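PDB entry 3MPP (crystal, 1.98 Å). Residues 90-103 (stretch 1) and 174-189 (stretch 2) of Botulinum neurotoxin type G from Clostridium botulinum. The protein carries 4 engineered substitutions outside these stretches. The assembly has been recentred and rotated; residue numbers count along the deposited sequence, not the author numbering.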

# COMPACT_ATOMS: atom_id res chain seq x y z
N GLU A 90 16.84 -12.90 -10.39
CA GLU A 90 16.04 -12.01 -11.21
C GLU A 90 15.07 -12.83 -12.04
O GLU A 90 15.46 -13.80 -12.69
CB GLU A 90 16.92 -11.13 -12.12
CG GLU A 90 16.10 -10.14 -12.94
CD GLU A 90 16.93 -9.35 -13.94
OE1 GLU A 90 18.17 -9.41 -13.88
OE2 GLU A 90 16.33 -8.66 -14.79
N TYR A 91 13.80 -12.45 -12.00
CA TYR A 91 12.79 -13.18 -12.76
C TYR A 91 11.88 -12.20 -13.47
O TYR A 91 11.54 -11.15 -12.94
CB TYR A 91 11.98 -14.13 -11.86
CG TYR A 91 11.35 -13.46 -10.65
CD1 TYR A 91 10.05 -12.97 -10.70
CD2 TYR A 91 12.06 -13.33 -9.46
CE1 TYR A 91 9.46 -12.36 -9.58
CE2 TYR A 91 11.50 -12.72 -8.35
CZ TYR A 91 10.20 -12.24 -8.41
OH TYR A 91 9.67 -11.64 -7.30
N THR A 92 11.50 -12.55 -14.69
CA THR A 92 10.59 -11.76 -15.48
C THR A 92 9.18 -11.91 -14.89
O THR A 92 8.83 -12.97 -14.36
CB THR A 92 10.62 -12.24 -16.95
OG1 THR A 92 11.97 -12.18 -17.40
CG2 THR A 92 9.76 -11.38 -17.85
N ILE A 93 8.39 -10.84 -14.96
CA ILE A 93 6.99 -10.92 -14.55
C ILE A 93 6.06 -10.52 -15.69
O ILE A 93 4.96 -11.04 -15.80
CB ILE A 93 6.69 -10.05 -13.31
CG1 ILE A 93 7.07 -8.60 -13.54
CG2 ILE A 93 7.41 -10.60 -12.07
CD1 ILE A 93 6.48 -7.66 -12.47
N ILE A 94 6.52 -9.58 -16.53
CA ILE A 94 5.74 -9.14 -17.68
C ILE A 94 6.67 -8.97 -18.87
O ILE A 94 7.74 -8.38 -18.75
CB ILE A 94 5.04 -7.79 -17.42
CG1 ILE A 94 4.26 -7.80 -16.09
CG2 ILE A 94 4.10 -7.45 -18.57
CD1 ILE A 94 3.80 -6.42 -15.64
N SER A 95 6.27 -9.50 -20.03
CA SER A 95 7.12 -9.39 -21.20
C SER A 95 6.33 -9.27 -22.50
O SER A 95 5.20 -9.76 -22.61
CB SER A 95 8.06 -10.58 -21.29
OG SER A 95 7.38 -11.73 -21.77
N CYS A 96 6.96 -8.62 -23.47
CA CYS A 96 6.43 -8.47 -24.81
C CYS A 96 7.61 -8.66 -25.76
O CYS A 96 8.29 -7.70 -26.13
CB CYS A 96 5.83 -7.08 -24.97
SG CYS A 96 4.88 -6.82 -26.48
N ILE A 97 7.85 -9.91 -26.14
CA ILE A 97 9.10 -10.31 -26.76
C ILE A 97 8.83 -11.15 -27.99
O ILE A 97 7.87 -11.93 -28.03
CB ILE A 97 9.95 -11.16 -25.79
CG1 ILE A 97 10.32 -10.37 -24.53
CG2 ILE A 97 11.18 -11.74 -26.50
CD1 ILE A 97 11.48 -9.43 -24.70
N LYS A 98 9.67 -11.00 -29.00
CA LYS A 98 9.55 -11.77 -30.22
C LYS A 98 10.93 -11.92 -30.83
O LYS A 98 11.65 -10.93 -30.99
CB LYS A 98 8.62 -11.05 -31.19
CG LYS A 98 8.51 -11.67 -32.56
CD LYS A 98 7.68 -10.77 -33.45
CE LYS A 98 7.75 -11.20 -34.89
NZ LYS A 98 7.36 -10.07 -35.77
N ASN A 99 11.31 -13.15 -31.16
CA ASN A 99 12.65 -13.44 -31.64
C ASN A 99 13.70 -12.85 -30.69
O ASN A 99 14.70 -12.25 -31.13
CB ASN A 99 12.85 -12.89 -33.05
CG ASN A 99 11.81 -13.41 -34.03
OD1 ASN A 99 11.74 -14.61 -34.31
ND2 ASN A 99 11.01 -12.50 -34.59
N ASP A 100 13.46 -13.00 -29.39
CA ASP A 100 14.40 -12.57 -28.36
C ASP A 100 14.50 -11.05 -28.24
O ASP A 100 15.38 -10.54 -27.55
CB ASP A 100 15.78 -13.17 -28.60
CG ASP A 100 15.79 -14.67 -28.43
OD1 ASP A 100 15.15 -15.16 -27.48
OD2 ASP A 100 16.45 -15.36 -29.24
N SER A 101 13.61 -10.33 -28.92
CA SER A 101 13.63 -8.87 -28.91
C SER A 101 12.28 -8.27 -28.52
O SER A 101 11.22 -8.73 -28.96
CB SER A 101 14.07 -8.34 -30.27
OG SER A 101 13.91 -6.93 -30.32
N GLY A 102 12.32 -7.23 -27.68
CA GLY A 102 11.12 -6.56 -27.21
C GLY A 102 11.40 -5.91 -25.87
O GLY A 102 12.50 -5.40 -25.66
N TRP A 103 10.42 -5.93 -24.97
CA TRP A 103 10.60 -5.41 -23.62
C TRP A 103 10.12 -6.38 -22.54
O TRP A 103 9.23 -7.19 -22.77
CB TRP A 103 9.90 -4.06 -23.41
CG TRP A 103 8.41 -4.10 -23.60
CD1 TRP A 103 7.73 -3.73 -24.72
CD2 TRP A 103 7.42 -4.49 -22.63
NE1 TRP A 103 6.38 -3.88 -24.52
CE2 TRP A 103 6.16 -4.34 -23.25
CE3 TRP A 103 7.48 -4.96 -21.31
CZ2 TRP A 103 4.97 -4.65 -22.59
CZ3 TRP A 103 6.29 -5.26 -20.66
CH2 TRP A 103 5.06 -5.10 -21.30
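Stretch 2, residues 174-189: DRINSSNDIDFKLINC

Stretch 2 approaches as a loop, largely extended up to Ser179, and continues as a strand, 181-187, antiparallel to stretch 1: its axis makes 152° with the strand through Tyr91 and Thr92 and 129° with the strand through Cys96 and Ile97, the chain of stretch 1 turning a corner at Ile93 and Ile94. Backbone groups satisfy one another along this edge. Thr92 N donates to Ile187 O (3.0 Å), and Ile187 N returns a bond to Thr92 O (2.9 Å); Ser95 N to Asp183 O (3.1 Å) and Asp183 N to Ser95 O (3.0 Å) form the second such pair. Between them a beta bulge shifts the register by one, and Lys185 N bonds to Ile93 O (2.9 Å).

Where the loop runs past the type I' turn Lys98-Ser101, side chains take over. The amide of Asn177 suits this place because ND2 can donate to Lys98 O (3.0 Å), while its backbone N donates to Ser101 OG (2.8 Å), a hydroxyl able to accept. Ser179 OG donates weakly to Ile97 O (3.5 Å), while Ser179 N is buried without a partner. Gly102, at phi/psi 154/-143, must be glycine, since a CB would fall 1.9 Å from Cys96 O.

On the face carrying Ile94 and Phe184, apolar groups pack: Ile94 CG2 lies over the Phe184 ring, 4.3 Å from its centroid. Cys189 SG sits over the Tyr91 ring.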

# COMPACT_ATOMS: atom_id res chain seq x y z
N ASP A 174 20.11 -1.14 -31.29
CA ASP A 174 19.54 -1.52 -32.58
C ASP A 174 18.02 -1.42 -32.57
O ASP A 174 17.44 -0.64 -31.81
CB ASP A 174 19.98 -2.93 -32.99
CG ASP A 174 21.14 -2.93 -33.97
OD1 ASP A 174 21.21 -3.83 -34.83
OD2 ASP A 174 21.99 -2.01 -33.90
N ARG A 175 17.37 -2.22 -33.42
CA ARG A 175 15.91 -2.21 -33.51
C ARG A 175 15.27 -3.15 -32.48
O ARG A 175 15.80 -4.22 -32.19
CB ARG A 175 15.46 -2.57 -34.93
CG ARG A 175 14.03 -2.18 -35.25
CD ARG A 175 13.04 -3.26 -34.82
NE ARG A 175 11.74 -2.70 -34.45
CZ ARG A 175 10.83 -2.29 -35.33
NH1 ARG A 175 11.07 -2.38 -36.63
NH2 ARG A 175 9.67 -1.79 -34.91
N ILE A 176 14.13 -2.73 -31.93
CA ILE A 176 13.42 -3.51 -30.92
C ILE A 176 12.10 -4.04 -31.47
O ILE A 176 11.19 -3.26 -31.79
CB ILE A 176 13.12 -2.68 -29.65
CG1 ILE A 176 14.32 -1.81 -29.27
CG2 ILE A 176 12.72 -3.60 -28.50
CD1 ILE A 176 15.53 -2.60 -28.80
N ASN A 177 11.98 -5.36 -31.56
CA ASN A 177 10.77 -6.01 -32.05
C ASN A 177 9.53 -5.70 -31.21
O ASN A 177 9.62 -5.46 -30.00
CB ASN A 177 10.97 -7.52 -32.14
CG ASN A 177 11.78 -7.94 -33.35
OD1 ASN A 177 12.20 -7.10 -34.15
ND2 ASN A 177 12.02 -9.24 -33.49
N SER A 178 8.37 -5.70 -31.87
CA SER A 178 7.09 -5.55 -31.17
C SER A 178 6.30 -6.84 -31.28
O SER A 178 6.20 -7.44 -32.35
CB SER A 178 6.29 -4.39 -31.77
OG SER A 178 5.84 -4.72 -33.08
N SER A 179 5.73 -7.29 -30.16
CA SER A 179 4.96 -8.53 -30.15
C SER A 179 3.46 -8.28 -29.98
O SER A 179 3.05 -7.28 -29.37
CB SER A 179 5.47 -9.46 -29.06
OG SER A 179 4.80 -10.71 -29.09
N ASN A 180 2.65 -9.18 -30.52
CA ASN A 180 1.20 -9.12 -30.37
C ASN A 180 0.75 -9.63 -29.01
O ASN A 180 -0.37 -9.36 -28.57
CB ASN A 180 0.52 -9.93 -31.47
CG ASN A 180 0.74 -9.36 -32.85
OD1 ASN A 180 0.62 -8.15 -33.06
ND2 ASN A 180 1.06 -10.22 -33.81
N ASP A 181 1.62 -10.38 -28.35
CA ASP A 181 1.28 -10.95 -27.04
C ASP A 181 2.01 -10.27 -25.90
O ASP A 181 3.20 -9.97 -25.99
CB ASP A 181 1.60 -12.44 -27.02
CG ASP A 181 0.61 -13.26 -27.82
OD1 ASP A 181 -0.43 -12.70 -28.22
OD2 ASP A 181 0.88 -14.46 -28.03
N ILE A 182 1.28 -10.03 -24.81
CA ILE A 182 1.91 -9.65 -23.56
C ILE A 182 1.68 -10.78 -22.57
O ILE A 182 0.53 -11.12 -22.27
CB ILE A 182 1.35 -8.34 -23.00
CG1 ILE A 182 1.64 -7.19 -23.98
CG2 ILE A 182 1.94 -8.06 -21.60
CD1 ILE A 182 1.02 -5.87 -23.61
N ASP A 183 2.76 -11.37 -22.08
CA ASP A 183 2.66 -12.48 -21.14
C ASP A 183 2.90 -12.01 -19.71
O ASP A 183 3.94 -11.44 -19.40
CB ASP A 183 3.67 -13.57 -21.46
CG ASP A 183 3.27 -14.42 -22.65
OD1 ASP A 183 2.17 -14.19 -23.21
OD2 ASP A 183 4.05 -15.32 -23.02
N PHE A 184 1.92 -12.29 -18.86
CA PHE A 184 2.05 -12.06 -17.42
C PHE A 184 2.33 -13.40 -16.79
O PHE A 184 1.47 -14.30 -16.80
CB PHE A 184 0.77 -11.45 -16.87
CG PHE A 184 0.43 -10.12 -17.48
CD1 PHE A 184 0.66 -8.95 -16.78
CD2 PHE A 184 -0.10 -10.04 -18.75
CE1 PHE A 184 0.35 -7.71 -17.33
CE2 PHE A 184 -0.42 -8.81 -19.32
CZ PHE A 184 -0.19 -7.65 -18.61
N LYS A 185 3.54 -13.55 -16.26
CA LYS A 185 4.02 -14.86 -15.82
C LYS A 185 5.41 -14.73 -15.20
O LYS A 185 6.22 -13.95 -15.67
CB LYS A 185 4.10 -15.78 -17.05
CG LYS A 185 4.51 -17.20 -16.77
CD LYS A 185 4.67 -17.96 -18.09
CE LYS A 185 4.82 -19.45 -17.86
NZ LYS A 185 4.65 -20.22 -19.13
N LEU A 186 5.67 -15.49 -14.14
CA LEU A 186 7.00 -15.53 -13.55
C LEU A 186 7.93 -16.39 -14.40
O LEU A 186 7.66 -17.57 -14.59
CB LEU A 186 6.95 -16.10 -12.12
CG LEU A 186 6.60 -15.14 -10.97
CD1 LEU A 186 5.34 -14.32 -11.24
CD2 LEU A 186 6.46 -15.93 -9.66
N ILE A 187 9.01 -15.80 -14.89
CA ILE A 187 10.01 -16.56 -15.66
C ILE A 187 11.35 -16.57 -14.94
O ILE A 187 11.89 -15.51 -14.61
CB ILE A 187 10.25 -15.95 -17.06
CG1 ILE A 187 8.92 -15.64 -17.77
CG2 ILE A 187 11.14 -16.87 -17.91
CD1 ILE A 187 8.02 -16.83 -17.95
N ASN A 188 11.90 -17.77 -14.73
CA ASN A 188 13.20 -17.96 -14.07
C ASN A 188 13.20 -17.70 -12.56
O ASN A 188 14.26 -17.49 -11.96
CB ASN A 188 14.28 -17.10 -14.74
CG ASN A 188 14.38 -17.34 -16.23
OD1 ASN A 188 14.27 -18.48 -16.70
ND2 ASN A 188 14.58 -16.26 -16.99
N CYS A 189 12.03 -17.73 -11.93
CA CYS A 189 11.99 -17.55 -10.48
C CYS A 189 12.26 -18.89 -9.78
O CYS A 189 11.61 -19.89 -10.07
CB CYS A 189 10.64 -16.98 -10.04
SG CYS A 189 10.55 -16.72 -8.26
O HOH W 1 15.31 -13.62 -15.75